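PDB 5V4T: hypothetic aldehyde deformylating oxygenase from Sulfolobus tokodaii, which binds iron(III) in a ferritin-like helical bundle and probably acts as a diiron oxidoreductase with aldehyde deformylating oxygenase activity. Local coordinates for residues 20-25 / 76-81; 29-34 / 85-90; 154-159 / 207-212. One frame throughout, in Å; residues are numbered along the deposited sequence.

Contact 1 (20-25 / 76-81)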
ATOM      1  N   SER A  20      -9.311   1.435  -1.802  1.00 16.22           N
ATOM      2  CA  SER A  20      -8.663   2.529  -2.481  1.00 15.62           C
ATOM      3  C   SER A  20      -8.191   3.604  -1.495  1.00 16.06           C
ATOM      4  O   SER A  20      -7.124   4.204  -1.685  1.00 15.94           O
ATOM      5  CB  SER A  20      -9.558   3.162  -3.538  1.00 16.06           C
ATOM      6  OG  SER A  20      -9.892   2.202  -4.512  1.00 15.03           O
ATOM      7  N   ALA A  21      -8.975   3.840  -0.435  1.00 16.90           N
ATOM      8  CA  ALA A  21      -8.573   4.849   0.557  1.00 18.54           C
ATOM      9  C   ALA A  21      -7.269   4.464   1.278  1.00 17.62           C
ATOM     10  O   ALA A  21      -6.560   5.361   1.804  1.00 18.82           O
ATOM     11  CB  ALA A  21      -9.671   5.006   1.606  1.00 20.06           C
ATOM     12  N   HIS A  22      -6.929   3.196   1.321  1.00 17.61           N
ATOM     13  CA  HIS A  22      -5.615   2.771   1.848  1.00 18.60           C
ATOM     14  C   HIS A  22      -4.469   3.239   0.967  1.00 19.67           C
ATOM     15  O   HIS A  22      -3.380   3.486   1.459  1.00 20.88           O
ATOM     16  CB  HIS A  22      -5.534   1.254   2.063  1.00 19.24           C
ATOM     17  CG  HIS A  22      -6.428   0.747   3.152  1.00 20.17           C
ATOM     18  ND1 HIS A  22      -7.809   0.877   3.125  1.00 21.20           N
ATOM     19  CD2 HIS A  22      -6.144  -0.003   4.246  1.00 22.87           C
ATOM     20  CE1 HIS A  22      -8.317   0.302   4.204  1.00 22.02           C
ATOM     21  NE2 HIS A  22      -7.328  -0.260   4.884  1.00 23.13           N
ATOM     22  N   PHE A  23      -4.720   3.379  -0.315  1.00 18.14           N
ATOM     23  CA  PHE A  23      -3.724   3.980  -1.216  1.00 20.47           C
ATOM     24  C   PHE A  23      -3.790   5.478  -1.300  1.00 20.03           C
ATOM     25  O   PHE A  23      -2.807   6.132  -1.694  1.00 23.47           O
ATOM     26  CB  PHE A  23      -3.904   3.410  -2.628  1.00 18.50           C
ATOM     27  CG  PHE A  23      -3.714   1.931  -2.672  1.00 19.01           C
ATOM     28  CD1 PHE A  23      -4.736   1.048  -2.364  1.00 19.37           C
ATOM     29  CD2 PHE A  23      -2.466   1.387  -2.966  1.00 22.73           C
ATOM     30  CE1 PHE A  23      -4.552  -0.321  -2.360  1.00 20.42           C
ATOM     31  CE2 PHE A  23      -2.284   0.012  -2.941  1.00 21.27           C
ATOM     32  CZ  PHE A  23      -3.328  -0.845  -2.634  1.00 21.24           C
ATOM     33  N   TYR A  24      -4.937   6.033  -0.972  1.00 19.92           N
ATOM     34  CA  TYR A  24      -5.183   7.475  -1.051  1.00 20.97           C
ATOM     35  C   TYR A  24      -6.115   7.888   0.098  1.00 21.59           C
ATOM     36  O   TYR A  24      -7.326   8.057  -0.096  1.00 22.49           O
ATOM     37  CB  TYR A  24      -5.775   7.806  -2.437  1.00 21.74           C
ATOM     38  CG  TYR A  24      -5.964   9.293  -2.647  1.00 23.59           C
ATOM     39  CD1 TYR A  24      -4.860  10.140  -2.690  1.00 26.62           C
ATOM     40  CD2 TYR A  24      -7.219   9.844  -2.756  1.00 25.23           C
ATOM     41  CE1 TYR A  24      -5.012  11.505  -2.853  1.00 28.95           C
ATOM     42  CE2 TYR A  24      -7.387  11.230  -2.906  1.00 26.84           C
ATOM     43  CZ  TYR A  24      -6.283  12.037  -2.965  1.00 29.68           C
ATOM     44  OH  TYR A  24      -6.414  13.404  -3.134  1.00 33.53           O
ATOM     45  N   PRO A  25      -5.559   8.028   1.327  1.00 20.28           N
ATOM     46  CA  PRO A  25      -6.372   8.188   2.536  1.00 21.73           C
ATOM     47  C   PRO A  25      -6.912   9.607   2.708  1.00 22.22           C
ATOM     48  O   PRO A  25      -6.465  10.364   3.593  1.00 25.75           O
ATOM     49  CB  PRO A  25      -5.395   7.807   3.656  1.00 21.92           C
ATOM     50  CG  PRO A  25      -4.040   8.197   3.113  1.00 20.42           C
ATOM     51  CD  PRO A  25      -4.134   7.788   1.661  1.00 21.66           C
ATOM     52  N   VAL A  76     -14.348   7.846   3.718  1.00 32.53           N
ATOM     53  CA  VAL A  76     -13.853   6.601   4.233  1.00 28.69           C
ATOM     54  C   VAL A  76     -12.965   6.796   5.424  1.00 24.85           C
ATOM     55  O   VAL A  76     -11.916   7.411   5.280  1.00 27.20           O
ATOM     56  CB  VAL A  76     -12.998   5.827   3.166  1.00 29.69           C
ATOM     57  CG1 VAL A  76     -12.553   4.487   3.700  1.00 30.49           C
ATOM     58  CG2 VAL A  76     -13.791   5.628   1.881  1.00 35.71           C
ATOM     59  N   ARG A  77     -13.317   6.123   6.516  1.00 25.76           N
ATOM     60  CA  ARG A  77     -12.499   6.109   7.736  1.00 27.99           C
ATOM     61  C   ARG A  77     -11.465   4.976   7.636  1.00 25.79           C
ATOM     62  O   ARG A  77     -11.831   3.824   7.439  1.00 27.00           O
ATOM     63  CB  ARG A  77     -13.371   5.918   8.986  1.00 32.59           C
ATOM     64  CG  ARG A  77     -12.623   5.798  10.307  1.00 38.18           C
ATOM     65  CD  ARG A  77     -13.590   5.867  11.498  1.00 44.17           C
ATOM     66  NE  ARG A  77     -14.366   7.119  11.478  1.00 53.38           N
ATOM     67  CZ  ARG A  77     -14.024   8.265  12.076  1.00 57.86           C
ATOM     68  NH1 ARG A  77     -12.911   8.365  12.796  1.00 58.89           N
ATOM     69  NH2 ARG A  77     -14.820   9.328  11.960  1.00 60.45           N
ATOM     70  N   LEU A  78     -10.198   5.327   7.807  1.00 24.18           N
ATOM     71  CA  LEU A  78      -9.107   4.338   7.867  1.00 24.36           C
ATOM     72  C   LEU A  78      -9.041   3.682   9.217  1.00 26.11           C
ATOM     73  O   LEU A  78      -9.260   4.341  10.246  1.00 26.20           O
ATOM     74  CB  LEU A  78      -7.773   4.986   7.543  1.00 25.34           C
ATOM     75  CG  LEU A  78      -7.428   5.320   6.072  1.00 25.58           C
ATOM     76  CD1 LEU A  78      -7.474   4.058   5.202  1.00 26.18           C
ATOM     77  CD2 LEU A  78      -8.304   6.406   5.472  1.00 25.89           C
ATOM     78  N   PRO A  79      -8.682   2.389   9.252  1.00 24.61           N
ATOM     79  CA  PRO A  79      -8.611   1.745  10.546  1.00 26.72           C
ATOM     80  C   PRO A  79      -7.438   2.190  11.454  1.00 27.29           C
ATOM     81  O   PRO A  79      -6.404   2.717  10.986  1.00 23.59           O
ATOM     82  CB  PRO A  79      -8.537   0.282  10.178  1.00 28.83           C
ATOM     83  CG  PRO A  79      -7.814   0.262   8.878  1.00 28.22           C
ATOM     84  CD  PRO A  79      -8.349   1.459   8.164  1.00 26.20           C
ATOM     85  N   PRO A  80      -7.561   1.960  12.772  1.00 28.96           N
ATOM     86  CA  PRO A  80      -6.567   2.473  13.693  1.00 27.95           C
ATOM     87  C   PRO A  80      -5.144   1.956  13.435  1.00 24.72           C
ATOM     88  O   PRO A  80      -4.175   2.685  13.610  1.00 24.11           O
ATOM     89  CB  PRO A  80      -7.055   1.945  15.048  1.00 30.01           C
ATOM     90  CG  PRO A  80      -8.476   1.659  14.859  1.00 31.86           C
ATOM     91  CD  PRO A  80      -8.639   1.212  13.462  1.00 32.53           C
ATOM     92  N   SER A  81      -5.036   0.691  13.056  1.00 22.55           N
ATOM     93  CA  SER A  81      -3.725   0.092  12.774  1.00 21.15           C
ATOM     94  C   SER A  81      -3.075   0.714  11.529  1.00 20.07           C
ATOM     95  O   SER A  81      -1.825   0.757  11.422  1.00 20.19           O
ATOM     96  CB  SER A  81      -3.833  -1.434  12.632  1.00 22.84           C
ATOM     97  OG  SER A  81      -4.054  -2.067  13.926  1.00 25.07           O
TER
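The end of helix 10-23 and the turn into P25 face an extended approach to helix 80-93. The two segments pair in the same order, A21 with V76 at 6.7 Å and P25 with L78 at 7.1 Å, CA to CA, though their paths diverge. P79 sits at the N-cap position of helix 80-93. In this ferritin-like helical bundle the contact therefore joins a helix exit to a helix entry. No hydrogen bond crosses it; it is van der Waals packing and one CH-pi contact. L78 carries most of it. Its CG is anti to the carbonyl carbon (chi1 -76°), and the two methyls of its fork serve different partners. L78 CD1 settles over one face of the H22 imidazole, 4.0 Å from the ring centroid and 16° off the normal, which defines a CH-pi contact displaced toward the rim. L78 CD2 turns to P25 and lies 3.7 Å from P25 CB. At the start of the second segment, V76 points at A21, and V76 CG1, anti to the backbone N, comes within 3.6 Å of A21 CB. H22 is held from its own side: ND1 hydrogen-bonds to Y18 O one turn back, and the Y18 ring meets the imidazole edge-to-face. The backbone H22 O is hydrogen-bonded to Y82 OH, a further tie to helix 80-93. Nearly all the touching residues are buried, and the side chain of P25 lies about 12 Å from the bound iron, so this is packing near the metal core rather than part of the site. The P79 ring crosses H22 obliquely, with P79 CD 3.8 Å from H22 NE2.

Contact 2 (29-34 / 85-90)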
ATOM      1  N   MET A  29      -5.264  12.450   5.166  1.00 37.65           N
ATOM      2  CA  MET A  29      -3.884  12.523   4.654  1.00 39.86           C
ATOM      3  C   MET A  29      -3.082  13.752   5.133  1.00 38.98           C
ATOM      4  O   MET A  29      -1.823  13.670   5.256  1.00 31.07           O
ATOM      5  CB  MET A  29      -3.841  12.396   3.127  1.00 42.30           C
ATOM      6  CG  MET A  29      -4.467  13.522   2.338  1.00 46.86           C
ATOM      7  SD  MET A  29      -4.588  12.930   0.637  1.00 60.75           S
ATOM      8  CE  MET A  29      -2.960  12.249   0.332  1.00 52.11           C
ATOM      9  N   ASP A  30      -3.784  14.866   5.415  1.00 36.77           N
ATOM     10  CA  ASP A  30      -3.140  16.049   6.086  1.00 37.90           C
ATOM     11  C   ASP A  30      -2.350  15.704   7.353  1.00 31.70           C
ATOM     12  O   ASP A  30      -1.390  16.402   7.709  1.00 29.67           O
ATOM     13  CB  ASP A  30      -4.185  17.093   6.452  1.00 41.45           C
ATOM     14  CG  ASP A  30      -4.668  17.885   5.246  1.00 50.41           C
ATOM     15  OD1 ASP A  30      -4.381  17.494   4.083  1.00 57.18           O
ATOM     16  OD2 ASP A  30      -5.340  18.913   5.463  1.00 55.64           O
ATOM     17  N   ARG A  31      -2.766  14.647   8.055  1.00 29.18           N
ATOM     18  CA  ARG A  31      -2.009  14.140   9.225  1.00 27.02           C
ATOM     19  C   ARG A  31      -0.524  13.912   8.926  1.00 26.76           C
ATOM     20  O   ARG A  31       0.355  14.134   9.775  1.00 28.03           O
ATOM     21  CB  ARG A  31      -2.628  12.832   9.754  1.00 26.08           C
ATOM     22  CG  ARG A  31      -2.009  12.312  11.037  1.00 25.43           C
ATOM     23  CD  ARG A  31      -2.721  11.021  11.455  1.00 26.62           C
ATOM     24  NE  ARG A  31      -2.203  10.469  12.683  1.00 26.32           N
ATOM     25  CZ  ARG A  31      -2.708  10.665  13.899  1.00 31.98           C
ATOM     26  NH1 ARG A  31      -3.757  11.436  14.107  1.00 37.85           N
ATOM     27  NH2 ARG A  31      -2.145  10.081  14.931  1.00 34.90           N
ATOM     28  N   TRP A  32      -0.257  13.473   7.702  1.00 24.46           N
ATOM     29  CA  TRP A  32       1.071  13.070   7.306  1.00 25.80           C
ATOM     30  C   TRP A  32       1.619  13.971   6.192  1.00 29.58           C
ATOM     31  O   TRP A  32       2.452  13.565   5.373  1.00 26.50           O
ATOM     32  CB  TRP A  32       1.021  11.591   6.836  1.00 23.29           C
ATOM     33  CG  TRP A  32       0.518  10.644   7.885  1.00 22.30           C
ATOM     34  CD1 TRP A  32       1.074  10.383   9.119  1.00 21.92           C
ATOM     35  CD2 TRP A  32      -0.599   9.768   7.753  1.00 20.82           C
ATOM     36  NE1 TRP A  32       0.310   9.442   9.781  1.00 22.98           N
ATOM     37  CE2 TRP A  32      -0.727   9.062   8.968  1.00 21.75           C
ATOM     38  CE3 TRP A  32      -1.560   9.580   6.774  1.00 22.58           C
ATOM     39  CZ2 TRP A  32      -1.726   8.132   9.183  1.00 21.98           C
ATOM     40  CZ3 TRP A  32      -2.556   8.652   6.984  1.00 22.12           C
ATOM     41  CH2 TRP A  32      -2.645   7.949   8.197  1.00 23.79           C
ATOM     42  N   LYS A  33       1.208  15.218   6.206  1.00 34.09           N
ATOM     43  CA  LYS A  33       1.732  16.212   5.257  1.00 32.63           C
ATOM     44  C   LYS A  33       3.263  16.218   5.199  1.00 27.97           C
ATOM     45  O   LYS A  33       3.872  16.409   4.124  1.00 27.12           O
ATOM     46  CB  LYS A  33       1.235  17.578   5.722  1.00 36.26           C
ATOM     47  CG  LYS A  33       1.654  18.739   4.842  1.00 41.65           C
ATOM     48  CD  LYS A  33       1.102  20.032   5.431  1.00 42.85           C
ATOM     49  CE  LYS A  33       1.980  21.198   4.990  1.00 46.99           C
ATOM     50  NZ  LYS A  33       1.324  22.465   5.388  1.00 48.30           N
ATOM     51  N   ILE A  34       3.881  16.029   6.368  1.00 25.93           N
ATOM     52  CA  ILE A  34       5.322  16.068   6.517  1.00 24.38           C
ATOM     53  C   ILE A  34       6.044  15.014   5.663  1.00 22.42           C
ATOM     54  O   ILE A  34       7.233  15.178   5.346  1.00 22.56           O
ATOM     55  CB  ILE A  34       5.753  15.918   8.009  1.00 25.48           C
ATOM     56  CG1 ILE A  34       7.172  16.371   8.251  1.00 26.08           C
ATOM     57  CG2 ILE A  34       5.565  14.492   8.510  1.00 26.97           C
ATOM     58  CD1 ILE A  34       7.440  16.706   9.699  1.00 29.21           C
ATOM     59  N   LEU A  85       0.539   2.605  11.364  1.00 17.75           N
ATOM     60  CA  LEU A  85       1.571   2.277  10.418  1.00 18.18           C
ATOM     61  C   LEU A  85       2.213   3.509   9.872  1.00 16.93           C
ATOM     62  O   LEU A  85       3.417   3.621   9.823  1.00 16.98           O
ATOM     63  CB  LEU A  85       0.980   1.390   9.276  1.00 17.96           C
ATOM     64  CG  LEU A  85       1.944   1.031   8.135  1.00 19.41           C
ATOM     65  CD1 LEU A  85       2.979   0.078   8.598  1.00 19.64           C
ATOM     66  CD2 LEU A  85       1.136   0.390   7.010  1.00 19.55           C
ATOM     67  N   PHE A  86       1.411   4.470   9.454  1.00 18.11           N
ATOM     68  CA  PHE A  86       1.929   5.658   8.837  1.00 18.01           C
ATOM     69  C   PHE A  86       2.500   6.640   9.850  1.00 17.68           C
ATOM     70  O   PHE A  86       3.458   7.301   9.502  1.00 18.05           O
ATOM     71  CB  PHE A  86       0.960   6.240   7.832  1.00 19.58           C
ATOM     72  CG  PHE A  86       0.972   5.478   6.518  1.00 18.04           C
ATOM     73  CD1 PHE A  86       1.976   5.679   5.628  1.00 19.19           C
ATOM     74  CD2 PHE A  86       0.045   4.514   6.255  1.00 19.23           C
ATOM     75  CE1 PHE A  86       2.044   4.987   4.434  1.00 20.83           C
ATOM     76  CE2 PHE A  86       0.109   3.780   5.066  1.00 21.57           C
ATOM     77  CZ  PHE A  86       1.135   4.007   4.181  1.00 20.64           C
ATOM     78  N   ASP A  87       1.966   6.678  11.071  1.00 19.74           N
ATOM     79  CA  ASP A  87       2.627   7.497  12.137  1.00 22.48           C
ATOM     80  C   ASP A  87       4.062   6.991  12.332  1.00 19.76           C
ATOM     81  O   ASP A  87       5.018   7.753  12.442  1.00 21.52           O
ATOM     82  CB  ASP A  87       1.866   7.400  13.458  1.00 23.60           C
ATOM     83  CG  ASP A  87       0.560   8.216  13.462  1.00 25.71           C
ATOM     84  OD1 ASP A  87       0.235   8.985  12.500  1.00 26.89           O
ATOM     85  OD2 ASP A  87      -0.168   8.079  14.491  1.00 28.24           O
ATOM     86  N   GLY A  88       4.199   5.675  12.350  1.00 18.36           N
ATOM     87  CA  GLY A  88       5.465   5.059  12.417  1.00 17.79           C
ATOM     88  C   GLY A  88       6.401   5.408  11.271  1.00 18.68           C
ATOM     89  O   GLY A  88       7.631   5.478  11.449  1.00 19.46           O
ATOM     90  N   LEU A  89       5.881   5.510  10.049  1.00 17.51           N
ATOM     91  CA  LEU A  89       6.741   5.844   8.931  1.00 16.63           C
ATOM     92  C   LEU A  89       7.316   7.247   9.075  1.00 17.30           C
ATOM     93  O   LEU A  89       8.453   7.471   8.719  1.00 17.65           O
ATOM     94  CB  LEU A  89       6.010   5.699   7.623  1.00 17.91           C
ATOM     95  CG  LEU A  89       6.734   5.921   6.318  1.00 17.20           C
ATOM     96  CD1 LEU A  89       7.764   4.845   6.162  1.00 19.34           C
ATOM     97  CD2 LEU A  89       5.714   5.944   5.170  1.00 17.23           C
ATOM     98  N   VAL A  90       6.532   8.186   9.557  1.00 18.55           N
ATOM     99  CA  VAL A  90       7.070   9.523   9.809  1.00 20.09           C
ATOM    100  C   VAL A  90       8.277   9.425  10.774  1.00 20.55           C
ATOM    101  O   VAL A  90       9.367  10.015  10.527  1.00 21.60           O
ATOM    102  CB  VAL A  90       5.976  10.451  10.355  1.00 21.82           C
ATOM    103  CG1 VAL A  90       6.590  11.742  10.908  1.00 23.80           C
ATOM    104  CG2 VAL A  90       4.949  10.753   9.285  1.00 20.80           C
TER
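The W32 indole is a flat wedge, and it fills the slot between the R31 CD methylene and the F86 CB methylene, with D87 at its edge. R31 CD lies over one face, 3.5 Å above the W32 ring plane, and F86 CB lies over the opposite face, 3.4 Å above the same plane. Both are offset toward the rim; the F86 methylene makes a CH-pi contact with the six-membered ring. Farther out, F86 turns its own edge toward the W32 face, with the planes at 50° and the ring centroids 5.6 Å apart. D87 OD1 takes two donors on different lone pairs: R31 NE at 2.9 Å on the syn side, nearly straight at 173°, and W32 NE1 at 2.8 Å on the anti side. D87 OD2 receives R31 NH2 at 2.8 Å, completing a side-on salt bridge whose guanidinium and carboxylate planes are only 20° apart. This three-bond grip fixes the carboxylate, and the positive charge beside it would probably keep it ionised. Beyond the slot, I34 CG2 meets V90 CG1 at 3.8 Å, while V90 CG2 leans on the five-membered side of W32. The loop 29-34 thus lies across helix 80-93 just before helix 34-46, whose L35 also touches V90, while F86 reaches inward to T110 of the iron-bearing helix 98-128.

Contact 3 (154-159 / 207-212)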
ATOM      1  N   SER A 154      17.290  -3.255  -2.469  1.00 20.19           N
ATOM      2  CA  SER A 154      18.561  -2.675  -2.679  1.00 22.62           C
ATOM      3  C   SER A 154      19.022  -1.712  -1.594  1.00 21.92           C
ATOM      4  O   SER A 154      20.241  -1.504  -1.451  1.00 27.48           O
ATOM      5  CB  SER A 154      18.598  -2.007  -4.118  1.00 23.56           C
ATOM      6  OG  SER A 154      18.180  -0.694  -4.046  1.00 22.62           O
ATOM      7  N   LEU A 155      18.128  -1.159  -0.793  1.00 18.78           N
ATOM      8  CA  LEU A 155      18.387  -0.257   0.289  1.00 19.19           C
ATOM      9  C   LEU A 155      18.848  -0.988   1.563  1.00 21.36           C
ATOM     10  O   LEU A 155      19.343  -0.353   2.504  1.00 24.71           O
ATOM     11  CB  LEU A 155      17.164   0.572   0.665  1.00 23.48           C
ATOM     12  CG  LEU A 155      16.673   1.532  -0.432  1.00 23.42           C
ATOM     13  CD1 LEU A 155      15.376   2.216   0.030  1.00 26.81           C
ATOM     14  CD2 LEU A 155      17.761   2.519  -0.842  1.00 27.78           C
ATOM     15  N   ILE A 156      18.611  -2.299   1.607  1.00 19.65           N
ATOM     16  CA  ILE A 156      18.962  -3.106   2.786  1.00 20.78           C
ATOM     17  C   ILE A 156      20.383  -3.617   2.703  1.00 20.45           C
ATOM     18  O   ILE A 156      20.764  -4.317   1.734  1.00 21.81           O
ATOM     19  CB  ILE A 156      17.971  -4.273   2.911  1.00 20.95           C
ATOM     20  CG1 ILE A 156      16.619  -3.687   3.268  1.00 19.77           C
ATOM     21  CG2 ILE A 156      18.413  -5.258   4.002  1.00 24.71           C
ATOM     22  CD1 ILE A 156      15.454  -4.612   2.970  1.00 19.79           C
ATOM     23  N   GLU A 157      21.122  -3.376   3.770  1.00 22.44           N
ATOM     24  CA  GLU A 157      22.443  -3.977   3.930  1.00 25.03           C
ATOM     25  C   GLU A 157      22.507  -4.952   5.089  1.00 22.56           C
ATOM     26  O   GLU A 157      23.097  -6.030   4.968  1.00 24.94           O
ATOM     27  CB  GLU A 157      23.501  -2.908   4.180  1.00 30.25           C
ATOM     28  CG  GLU A 157      23.223  -1.578   3.505  1.00 41.44           C
ATOM     29  CD  GLU A 157      23.710  -1.523   2.080  1.00 50.87           C
ATOM     30  OE1 GLU A 157      23.577  -2.548   1.361  1.00 58.81           O
ATOM     31  OE2 GLU A 157      24.227  -0.437   1.692  1.00 56.61           O
ATOM     32  N   ASP A 158      21.997  -4.525   6.208  1.00 19.10           N
ATOM     33  CA  ASP A 158      21.994  -5.393   7.408  1.00 18.61           C
ATOM     34  C   ASP A 158      20.827  -6.368   7.349  1.00 16.29           C
ATOM     35  O   ASP A 158      19.723  -6.037   7.768  1.00 16.26           O
ATOM     36  CB  ASP A 158      21.892  -4.528   8.624  1.00 19.43           C
ATOM     37  CG  ASP A 158      22.146  -5.267   9.968  1.00 22.87           C
ATOM     38  OD1 ASP A 158      21.966  -6.486  10.071  1.00 20.69           O
ATOM     39  OD2 ASP A 158      22.441  -4.534  10.963  1.00 23.17           O
ATOM     40  N   LYS A 159      21.115  -7.545   6.856  1.00 18.44           N
ATOM     41  CA  LYS A 159      20.078  -8.573   6.582  1.00 18.31           C
ATOM     42  C   LYS A 159      19.380  -8.991   7.833  1.00 17.62           C
ATOM     43  O   LYS A 159      18.127  -9.054   7.879  1.00 20.59           O
ATOM     44  CB  LYS A 159      20.688  -9.793   5.875  1.00 18.74           C
ATOM     45  CG  LYS A 159      21.177  -9.580   4.453  1.00 20.61           C
ATOM     46  CD  LYS A 159      21.788 -10.877   3.926  1.00 26.64           C
ATOM     47  CE  LYS A 159      22.381 -10.606   2.578  1.00 33.54           C
ATOM     48  NZ  LYS A 159      22.529 -11.869   1.840  1.00 44.59           N
ATOM     49  N   ASN A 207      12.844 -14.305   2.442  1.00 13.60           N
ATOM     50  CA  ASN A 207      13.722 -15.100   1.634  1.00 14.62           C
ATOM     51  C   ASN A 207      14.590 -14.292   0.655  1.00 17.20           C
ATOM     52  O   ASN A 207      15.779 -14.600   0.446  1.00 16.48           O
ATOM     53  CB  ASN A 207      12.933 -16.117   0.893  1.00 14.79           C
ATOM     54  CG  ASN A 207      12.369 -17.197   1.808  1.00 19.05           C
ATOM     55  OD1 ASN A 207      12.788 -17.323   2.945  1.00 18.69           O
ATOM     56  ND2 ASN A 207      11.503 -18.037   1.265  1.00 21.71           N
ATOM     57  N   LYS A 208      13.995 -13.265   0.068  1.00 17.05           N
ATOM     58  CA  LYS A 208      14.707 -12.430  -0.896  1.00 19.86           C
ATOM     59  C   LYS A 208      15.787 -11.593  -0.187  1.00 18.99           C
ATOM     60  O   LYS A 208      16.911 -11.473  -0.680  1.00 19.76           O
ATOM     61  CB  LYS A 208      13.728 -11.509  -1.580  1.00 22.90           C
ATOM     62  CG  LYS A 208      13.162 -12.106  -2.850  1.00 32.76           C
ATOM     63  CD  LYS A 208      14.144 -11.874  -4.008  1.00 37.06           C
ATOM     64  CE  LYS A 208      13.467 -11.588  -5.336  1.00 45.86           C
ATOM     65  NZ  LYS A 208      14.231 -12.209  -6.460  1.00 52.88           N
ATOM     66  N   ILE A 209      15.451 -11.082   0.997  1.00 15.23           N
ATOM     67  CA  ILE A 209      16.418 -10.356   1.844  1.00 16.69           C
ATOM     68  C   ILE A 209      17.635 -11.254   2.189  1.00 17.55           C
ATOM     69  O   ILE A 209      18.796 -10.832   2.091  1.00 18.03           O
ATOM     70  CB  ILE A 209      15.845  -9.773   3.135  1.00 17.00           C
ATOM     71  CG1 ILE A 209      14.776  -8.678   2.855  1.00 15.63           C
ATOM     72  CG2 ILE A 209      16.919  -9.258   4.061  1.00 17.61           C
ATOM     73  CD1 ILE A 209      13.956  -8.373   4.036  1.00 17.25           C
ATOM     74  N   LEU A 210      17.346 -12.485   2.596  1.00 16.85           N
ATOM     75  CA  LEU A 210      18.397 -13.426   2.932  1.00 17.75           C
ATOM     76  C   LEU A 210      19.201 -13.939   1.746  1.00 21.37           C
ATOM     77  O   LEU A 210      20.338 -14.362   1.937  1.00 22.94           O
ATOM     78  CB  LEU A 210      17.842 -14.561   3.803  1.00 17.38           C
ATOM     79  CG  LEU A 210      17.405 -14.038   5.154  1.00 17.14           C
ATOM     80  CD1 LEU A 210      16.825 -15.173   5.966  1.00 20.04           C
ATOM     81  CD2 LEU A 210      18.454 -13.371   6.006  1.00 20.13           C
ATOM     82  N   GLY A 211      18.623 -13.896   0.563  1.00 21.05           N
ATOM     83  CA  GLY A 211      19.292 -14.333  -0.664  1.00 28.83           C
ATOM     84  C   GLY A 211      20.119 -13.314  -1.398  1.00 34.87           C
ATOM     85  O   GLY A 211      20.804 -13.706  -2.335  1.00 41.20           O
ATOM     86  N   SER A 212      20.122 -12.035  -0.977  1.00 40.56           N
ATOM     87  CA  SER A 212      20.816 -10.950  -1.726  1.00 45.44           C
ATOM     88  C   SER A 212      22.329 -11.049  -1.748  1.00 52.91           C
ATOM     89  O   SER A 212      22.879 -11.331  -0.688  1.00 47.65           O
ATOM     90  CB  SER A 212      20.510  -9.593  -1.129  1.00 48.48           C
ATOM     91  OG  SER A 212      19.129  -9.399  -1.072  1.00 53.96           O
TER
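The tight part of this contact is the K159 chain, laid along the end of helix 191-211. K159 leaves the backbone with CG anti to the carbonyl carbon (chi1 -68°) and then runs extended, K159 CD lying 3.5 Å from I209 O. Its ammonium is held by carbonyl oxygens: K159 NZ bonds to S212 O at 2.6 Å, in the carbonyl plane with a C=O...N angle of 146°, though S212, like G211, probably belongs to an appended tag linker. The bond from K159 NZ to L210 O, at 3.3 Å, is weak. An alanine here would remove the ammonium and most of the methylenes, and would probably loosen the last ordered residues, including the probable tag residue S212. The negative end of the helix dipole is likely to favour the charge of K159. The 156-158 turn joins helix 132-155 to helix 159-179 of the ferritin-like bundle, with D158 capping the new helix, its OD1 accepting from Y161 N. Across this turn I209 is buried but more distantly packed: I156 crosses it at about a right angle, I156 CD1 4.1 Å from I209 CG1, and L153 and V163 add apolar cover from the two joined helices. The loose, solvent side lies at exposed L210, whose CD2 stays 4.2 Å from K159 CB, and at exposed S212, whose OG hydrogen-bonds back to K208 O.

Following the chain from the N terminus, contact 1 opens at the end of helix 10-23 and contact 2 opens a few residues later, in the loop before helix 34-46. After helices 34-46 and 49-67 the chain returns: 76-81 closes contact 1, then 85-90 closes contact 2. The two loops therefore cross, and both involve helix 80-93, contact 1 at its entry and contact 2 along its middle. They also touch, P25 CG lying 4.2 Å from W32 CZ3. Contact 3 comes later in series, closing a loop through helices 159-179 and 181-184 back to the end of helix 191-211. Its centre is about 29 Å from that of contact 1, on the opposite side of the chain's centre.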